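Side-chain contacts in tyrocidine synthase 2 (Brevibacillus parabrevis, PDB 6TA8), which belongs to the nonribosomal peptide synthetases, large multidomain proteins, and is represented here by a condensation domain: residues M88-K91 / A96-Q99; S135-D138 / P143-H146; L37-K42 / A206-Y211. All coordinates share one frame; numbering follows the deposited sequence.

Contact 1 of 3, residues M88-K91 / A96-Q99; sequences MVYK and AIKQ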
loop_
_atom_site.group_PDB
_atom_site.type_symbol
_atom_site.label_atom_id
_atom_site.label_comp_id
_atom_site.label_asym_id
_atom_site.label_seq_id
_atom_site.Cartn_x
_atom_site.Cartn_y
_atom_site.Cartn_z
ATOM N N MET A 88 -18.315 -4.163 1.044
ATOM C CA MET A 88 -18.599 -2.870 0.442
ATOM C C MET A 88 -18.908 -3.006 -1.045
ATOM O O MET A 88 -18.365 -3.869 -1.739
ATOM C CB MET A 88 -17.418 -1.919 0.634
ATOM C CG MET A 88 -17.774 -0.444 0.547
ATOM S SD MET A 88 -18.316 0.236 2.128
ATOM C CE MET A 88 -16.992 -0.319 3.195
ATOM N N VAL A 89 -19.794 -2.131 -1.525
ATOM C CA VAL A 89 -20.093 -1.993 -2.944
ATOM C C VAL A 89 -20.135 -0.506 -3.275
ATOM O O VAL A 89 -20.349 0.341 -2.406
ATOM C CB VAL A 89 -21.424 -2.670 -3.343
ATOM C CG1 VAL A 89 -21.292 -4.185 -3.275
ATOM C CG2 VAL A 89 -22.558 -2.181 -2.453
ATOM N N TYR A 90 -19.924 -0.194 -4.552
ATOM C CA TYR A 90 -19.814 1.185 -5.014
ATOM C C TYR A 90 -20.783 1.405 -6.165
ATOM O O TYR A 90 -20.704 0.712 -7.183
ATOM C CB TYR A 90 -18.380 1.505 -5.449
ATOM C CG TYR A 90 -17.375 1.457 -4.320
ATOM C CD1 TYR A 90 -16.876 0.245 -3.857
ATOM C CD2 TYR A 90 -16.928 2.623 -3.714
ATOM C CE1 TYR A 90 -15.961 0.198 -2.823
ATOM C CE2 TYR A 90 -16.011 2.585 -2.680
ATOM C CZ TYR A 90 -15.534 1.371 -2.237
ATOM O OH TYR A 90 -14.622 1.331 -1.208
ATOM N N LYS A 91 -21.681 2.372 -6.013
ATOM C CA LYS A 91 -22.682 2.666 -7.026
ATOM C C LYS A 91 -22.436 4.038 -7.640
ATOM O O LYS A 91 -22.006 4.974 -6.961
ATOM C CB LYS A 91 -24.092 2.599 -6.435
ATOM C CG LYS A 91 -24.520 1.189 -6.070
ATOM C CD LYS A 91 -25.825 1.172 -5.296
ATOM C CE LYS A 91 -26.643 -0.062 -5.648
ATOM N NZ LYS A 91 -25.776 -1.250 -5.889
ATOM N N ALA A 96 -22.332 10.764 -9.466
ATOM C CA ALA A 96 -21.560 10.673 -8.239
ATOM C C ALA A 96 -21.429 9.219 -7.798
ATOM O O ALA A 96 -22.195 8.342 -8.210
ATOM C CB ALA A 96 -22.208 11.502 -7.130
ATOM N N ILE A 97 -20.441 8.970 -6.945
ATOM C CA ILE A 97 -20.139 7.631 -6.453
ATOM C C ILE A 97 -20.629 7.514 -5.019
ATOM O O ILE A 97 -20.416 8.417 -4.199
ATOM C CB ILE A 97 -18.632 7.328 -6.554
ATOM C CG1 ILE A 97 -18.171 7.389 -8.013
ATOM C CG2 ILE A 97 -18.317 5.965 -5.955
ATOM C CD1 ILE A 97 -17.547 8.713 -8.412
ATOM N N LYS A 98 -21.292 6.401 -4.715
ATOM C CA LYS A 98 -21.856 6.146 -3.396
ATOM C C LYS A 98 -21.431 4.757 -2.947
ATOM O O LYS A 98 -21.779 3.763 -3.594
ATOM C CB LYS A 98 -23.384 6.267 -3.425
ATOM C CG LYS A 98 -24.094 5.736 -2.191
ATOM C CD LYS A 98 -25.606 5.818 -2.363
ATOM C CE LYS A 98 -26.344 5.226 -1.173
ATOM N NZ LYS A 98 -27.822 5.339 -1.316
ATOM N N GLN A 99 -20.671 4.687 -1.857
ATOM C CA GLN A 99 -20.250 3.413 -1.287
ATOM C C GLN A 99 -21.160 3.054 -0.120
ATOM O O GLN A 99 -21.409 3.885 0.761
ATOM C CB GLN A 99 -18.785 3.452 -0.841
ATOM C CG GLN A 99 -18.438 4.503 0.200
ATOM C CD GLN A 99 -17.164 4.176 0.968
ATOM O OE1 GLN A 99 -16.540 3.138 0.751
ATOM N NE2 GLN A 99 -16.779 5.065 1.875
#
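Met88 is bent at its second and third torsions (chi2 87°), and its SD comes to rest 3.7 Å from OE1 of Gln99, which it crosses at a slant. At Val89 the backbone makes the contact: its O receives a CA-H...O approach from Gln99 CA at 3.3 Å. Tyr90 and Gln99 form an antiparallel non-hydrogen-bonded pair, and their side chains run alongside each other in the same direction. Gln99 CB packs 3.4 Å from Tyr90 CE2, and the amide plane is turned only 27° from the ring, while Ile97 CG2 meets the ring edge near its plane at 4.3 Å from CD2. Lys91 pairs with Lys98 through two backbone hydrogen bonds. Lys91 N donates to Lys98 O at 2.8 Å and 173°, and Lys98 N returns the bond to Lys91 O at 2.8 Å. Their side chains lie on the other face of the sheet from Tyr90 and Gln99. The register defines a beta hairpin whose strand 98-101 is the middle one of three, with 33-35 as its second neighbour. On the Tyr90-Gln99 face, Gln41 of helix 39-46 packs against both residues, and the loop residue Val166 touches Met88 and Tyr90.

Contact 2 of 3, residues S135-D138 / P143-H146; sequences SSID and PLVH
Ile137 lays its CG1 over one face of the His146 imidazole, 4.1 Å from the ring centroid and 12° off the normal, a CH-pi contact centred on the ring. Its chi1 of -74° sets CG1 beside the backbone N, over the histidine, and CG2 anti to that N, where it meets Leu144 CD2 at 3.9 Å, the two side chains crossing at about a right angle. The same Leu144 CD2 approaches the backbone O of Asp138 to 3.7 Å. At the rim of the imidazole, His146 NE2 donates to Ser136 O at 3.0 Å. This bond is well short of straight, with 140° at the hydrogen, and the donor stands above the carbonyl plane instead of on a lone pair. Ser136 OG lies 3.7 Å from His146 CD2, but it bonds back to Ile133 O in the helix just before it. The turn between the segments is pinned by Asp138 OD2, which is hydrogen-bonded to His141 ND1, and it enters Pro143 through a cis peptide. Together these contacts fold the loop after helix 122-134 back onto the start of strand 145-152, beside His163 of strand 155-163, which Ile137 also touches. With NE2 donating and ND1 buried without a partner in the model, the histidine is probably a neutral ring protonated on NE2, seated by one apolar branch over a face, one bent bond and the in-plane Pro143 O at its edge.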
loop_
_atom_site.group_PDB
_atom_site.type_symbol
_atom_site.label_atom_id
_atom_site.label_comp_id
_atom_site.label_asym_id
_atom_site.label_seq_id
_atom_site.Cartn_x
_atom_site.Cartn_y
_atom_site.Cartn_z
ATOM N N SER A 135 -9.394 -9.993 -12.796
ATOM C CA SER A 135 -10.095 -9.034 -13.638
ATOM C C SER A 135 -11.607 -9.214 -13.618
ATOM O O SER A 135 -12.301 -8.606 -14.438
ATOM C CB SER A 135 -9.583 -9.126 -15.077
ATOM O OG SER A 135 -9.928 -10.369 -15.663
ATOM N N SER A 136 -12.133 -10.024 -12.703
ATOM C CA SER A 136 -13.556 -10.337 -12.652
ATOM C C SER A 136 -14.188 -9.842 -11.355
ATOM O O SER A 136 -15.063 -10.494 -10.783
ATOM C CB SER A 136 -13.787 -11.836 -12.822
ATOM O OG SER A 136 -13.142 -12.573 -11.799
ATOM N N ILE A 137 -13.758 -8.678 -10.880
ATOM C CA ILE A 137 -14.311 -8.086 -9.667
ATOM C C ILE A 137 -15.438 -7.137 -10.052
ATOM O O ILE A 137 -15.248 -6.229 -10.869
ATOM C CB ILE A 137 -13.223 -7.355 -8.863
ATOM C CG1 ILE A 137 -12.302 -8.365 -8.175
ATOM C CG2 ILE A 137 -13.848 -6.416 -7.837
ATOM C CD1 ILE A 137 -11.336 -7.738 -7.192
ATOM N N ASP A 138 -16.615 -7.354 -9.471
ATOM C CA ASP A 138 -17.767 -6.489 -9.694
ATOM C C ASP A 138 -17.812 -5.432 -8.598
ATOM O O ASP A 138 -17.995 -5.759 -7.421
ATOM C CB ASP A 138 -19.057 -7.307 -9.716
ATOM C CG ASP A 138 -20.274 -6.469 -10.053
ATOM O OD1 ASP A 138 -20.104 -5.340 -10.560
ATOM O OD2 ASP A 138 -21.405 -6.942 -9.812
ATOM N N PRO A 143 -19.139 -9.509 -4.893
ATOM C CA PRO A 143 -18.304 -9.140 -3.746
ATOM C C PRO A 143 -16.892 -8.724 -4.154
ATOM O O PRO A 143 -16.437 -9.076 -5.242
ATOM C CB PRO A 143 -18.274 -10.424 -2.919
ATOM C CG PRO A 143 -18.372 -11.507 -3.939
ATOM C CD PRO A 143 -19.244 -10.970 -5.049
ATOM N N LEU A 144 -16.209 -7.982 -3.286
ATOM C CA LEU A 144 -14.865 -7.500 -3.568
ATOM C C LEU A 144 -13.779 -8.494 -3.182
ATOM O O LEU A 144 -12.599 -8.224 -3.428
ATOM C CB LEU A 144 -14.620 -6.170 -2.850
ATOM C CG LEU A 144 -15.555 -5.019 -3.224
ATOM C CD1 LEU A 144 -15.131 -3.737 -2.525
ATOM C CD2 LEU A 144 -15.591 -4.827 -4.730
ATOM N N VAL A 145 -14.140 -9.633 -2.597
ATOM C CA VAL A 145 -13.180 -10.638 -2.151
ATOM C C VAL A 145 -13.317 -11.864 -3.046
ATOM O O VAL A 145 -14.404 -12.447 -3.151
ATOM C CB VAL A 145 -13.393 -11.009 -0.676
ATOM C CG1 VAL A 145 -12.340 -12.006 -0.222
ATOM C CG2 VAL A 145 -13.365 -9.760 0.192
ATOM N N HIS A 146 -12.217 -12.256 -3.685
ATOM C CA HIS A 146 -12.160 -13.450 -4.522
ATOM C C HIS A 146 -11.151 -14.417 -3.921
ATOM O O HIS A 146 -9.984 -14.059 -3.726
ATOM C CB HIS A 146 -11.774 -13.100 -5.962
ATOM C CG HIS A 146 -12.901 -12.546 -6.775
ATOM N ND1 HIS A 146 -13.879 -11.736 -6.238
ATOM C CD2 HIS A 146 -13.203 -12.679 -8.088
ATOM C CE1 HIS A 146 -14.737 -11.399 -7.184
ATOM N NE2 HIS A 146 -14.350 -11.957 -8.316
HETATM O O HOH W 1 -17.345 -9.724 -7.397
#

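Contact 3 of 3, residues L37-K42 / A206-Y211; sequences LTPIQK and AQLQKY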
loop_
_atom_site.group_PDB
_atom_site.type_symbol
_atom_site.label_atom_id
_atom_site.label_comp_id
_atom_site.label_asym_id
_atom_site.label_seq_id
_atom_site.Cartn_x
_atom_site.Cartn_y
_atom_site.Cartn_z
ATOM N N LEU A 37 -16.701 8.897 1.324
ATOM C CA LEU A 37 -15.462 8.541 0.645
ATOM C C LEU A 37 -14.280 9.196 1.350
ATOM O O LEU A 37 -14.252 10.419 1.527
ATOM C CB LEU A 37 -15.517 8.967 -0.822
ATOM C CG LEU A 37 -16.447 8.183 -1.752
ATOM C CD1 LEU A 37 -16.512 8.843 -3.120
ATOM C CD2 LEU A 37 -15.996 6.736 -1.875
ATOM N N THR A 38 -13.305 8.383 1.752
ATOM C CA THR A 38 -12.088 8.899 2.350
ATOM C C THR A 38 -11.223 9.564 1.278
ATOM O O THR A 38 -11.440 9.355 0.081
ATOM C CB THR A 38 -11.323 7.773 3.044
ATOM O OG1 THR A 38 -10.969 6.767 2.088
ATOM C CG2 THR A 38 -12.175 7.149 4.137
ATOM N N PRO A 39 -10.249 10.393 1.682
ATOM C CA PRO A 39 -9.409 11.066 0.672
ATOM C C PRO A 39 -8.727 10.116 -0.298
ATOM O O PRO A 39 -8.678 10.404 -1.500
ATOM C CB PRO A 39 -8.389 11.829 1.530
ATOM C CG PRO A 39 -9.106 12.100 2.797
ATOM C CD PRO A 39 -9.989 10.906 3.039
ATOM N N ILE A 40 -8.194 8.993 0.187
ATOM C CA ILE A 40 -7.536 8.052 -0.714
ATOM C C ILE A 40 -8.560 7.363 -1.607
ATOM O O ILE A 40 -8.231 6.921 -2.716
ATOM C CB ILE A 40 -6.697 7.040 0.089
ATOM C CG1 ILE A 40 -5.756 6.266 -0.836
ATOM C CG2 ILE A 40 -7.593 6.090 0.873
ATOM C CD1 ILE A 40 -4.840 7.148 -1.657
ATOM N N GLN A 41 -9.813 7.270 -1.157
ATOM C CA GLN A 41 -10.869 6.741 -2.008
ATOM C C GLN A 41 -11.306 7.766 -3.046
ATOM O O GLN A 41 -11.571 7.410 -4.200
ATOM C CB GLN A 41 -12.056 6.295 -1.155
ATOM C CG GLN A 41 -11.819 4.993 -0.406
ATOM C CD GLN A 41 -12.929 4.677 0.575
ATOM O OE1 GLN A 41 -13.615 5.574 1.064
ATOM N NE2 GLN A 41 -13.111 3.394 0.868
ATOM N N LYS A 42 -11.383 9.040 -2.653
ATOM C CA LYS A 42 -11.689 10.097 -3.613
ATOM C C LYS A 42 -10.596 10.215 -4.666
ATOM O O LYS A 42 -10.881 10.456 -5.845
ATOM C CB LYS A 42 -11.870 11.430 -2.886
ATOM C CG LYS A 42 -13.306 11.767 -2.520
ATOM C CD LYS A 42 -13.440 13.242 -2.170
ATOM C CE LYS A 42 -14.893 13.645 -1.987
ATOM N NZ LYS A 42 -15.472 13.083 -0.735
ATOM N N ALA A 206 -16.689 8.793 9.231
ATOM C CA ALA A 206 -17.551 9.792 9.852
ATOM C C ALA A 206 -16.750 10.726 10.750
ATOM O O ALA A 206 -16.974 11.942 10.749
ATOM C CB ALA A 206 -18.663 9.107 10.644
ATOM N N GLN A 207 -15.814 10.176 11.526
ATOM C CA GLN A 207 -14.959 11.014 12.357
ATOM C C GLN A 207 -13.939 11.773 11.514
ATOM O O GLN A 207 -13.471 12.842 11.921
ATOM C CB GLN A 207 -14.259 10.156 13.415
ATOM C CG GLN A 207 -13.286 10.904 14.318
ATOM C CD GLN A 207 -13.888 12.152 14.933
ATOM O OE1 GLN A 207 -15.025 12.144 15.402
ATOM N NE2 GLN A 207 -13.121 13.235 14.933
ATOM N N LEU A 208 -13.599 11.245 10.335
ATOM C CA LEU A 208 -12.625 11.912 9.478
ATOM C C LEU A 208 -13.148 13.245 8.961
ATOM O O LEU A 208 -12.361 14.177 8.753
ATOM C CB LEU A 208 -12.246 10.998 8.313
ATOM C CG LEU A 208 -10.914 11.270 7.614
ATOM C CD1 LEU A 208 -9.759 11.199 8.598
ATOM C CD2 LEU A 208 -10.713 10.278 6.486
ATOM N N GLN A 209 -14.460 13.360 8.750
ATOM C CA GLN A 209 -15.022 14.626 8.291
ATOM C C GLN A 209 -15.070 15.648 9.421
ATOM O O GLN A 209 -14.856 16.844 9.193
ATOM C CB GLN A 209 -16.415 14.400 7.703
ATOM C CG GLN A 209 -17.084 15.662 7.178
ATOM C CD GLN A 209 -16.295 16.323 6.062
ATOM O OE1 GLN A 209 -15.828 15.659 5.136
ATOM N NE2 GLN A 209 -16.144 17.638 6.146
ATOM N N LYS A 210 -15.350 15.197 10.647
ATOM C CA LYS A 210 -15.328 16.104 11.790
ATOM C C LYS A 210 -13.920 16.624 12.048
ATOM O O LYS A 210 -13.728 17.821 12.293
ATOM C CB LYS A 210 -15.877 15.399 13.030
ATOM C CG LYS A 210 -17.344 15.013 12.931
ATOM C CD LYS A 210 -17.778 14.201 14.140
ATOM C CE LYS A 210 -19.256 13.853 14.073
ATOM N NZ LYS A 210 -19.670 12.977 15.202
ATOM N N TYR A 211 -12.922 15.738 11.997
ATOM C CA TYR A 211 -11.537 16.172 12.129
ATOM C C TYR A 211 -11.108 17.032 10.948
ATOM O O TYR A 211 -10.202 17.862 11.085
ATOM C CB TYR A 211 -10.623 14.952 12.268
ATOM C CG TYR A 211 -9.147 15.276 12.302
ATOM C CD1 TYR A 211 -8.551 15.777 13.452
ATOM C CD2 TYR A 211 -8.348 15.073 11.185
ATOM C CE1 TYR A 211 -7.201 16.072 13.486
ATOM C CE2 TYR A 211 -6.998 15.365 11.209
ATOM C CZ TYR A 211 -6.430 15.864 12.362
ATOM O OH TYR A 211 -5.086 16.154 12.389
#
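Leu208 has its CG swung anti to the backbone N (chi1 -158°), and a chi2 of 58° places CD1 to one side and leaves CD2 pointing straight on from the main chain. That one methyl makes the contact, coming within 3.6 Å of Pro39 CD and 4.2 Å of Thr38 CG2. The proline and leucine side chains reach toward each other, whereas Thr38 crosses Leu208 at about a right angle. Thr38 can offer its methyl because its first torsion (chi1 61°) sets OG1 between the backbone N and the carbonyl carbon, where it faces the start of its own helix, and leaves CG2 beside the N. The hydroxyl side belongs to a capping box at the beginning of helix 39-46. Thr38 N donates to Gln41 OE1 at 2.9 Å in a nearly straight bond, and Gln41 N returns a weak bond to Thr38 OG1 at 3.5 Å. A second weak bond, from Thr38 OG1 to Gln41 OE1 at 3.1 Å, means that the amide oxygen accepts twice. Gln41 NE2 is used as well, on Leu165 O, within the HHxxxDG signature of condensation domains. Thr38 is thus bonded within its own helix end, and Gln41 ties that end to the loop, while the contact between 37-42 and 206-211 is purely apolar and small, burying 82 Å² in all. Ile362 of helix 359-365 touches both Pro39 and Leu208, and Phe201 and Ala205, earlier on helix 201-212, pack against Thr38.

Overall arrangement
Contact 1 stands between the other two, with its centre 15 Å from that of contact 2 and 14 Å from that of contact 3. It meets contact 2 through Leu144, whose CD1 lies 3.3 Å from Met88 O, and contact 3 through Gln41, whose NE2 lies 3.3 Å from Tyr90 OH. Contacts 2 and 3 do not touch: their centres are 24 Å apart and their nearest atoms about 8 Å. All three border the HHxxxDG signature, where Leu165 O takes a weak bond from Tyr90 OH besides the one from Gln41, so that contacts 1 and 3 share an acceptor.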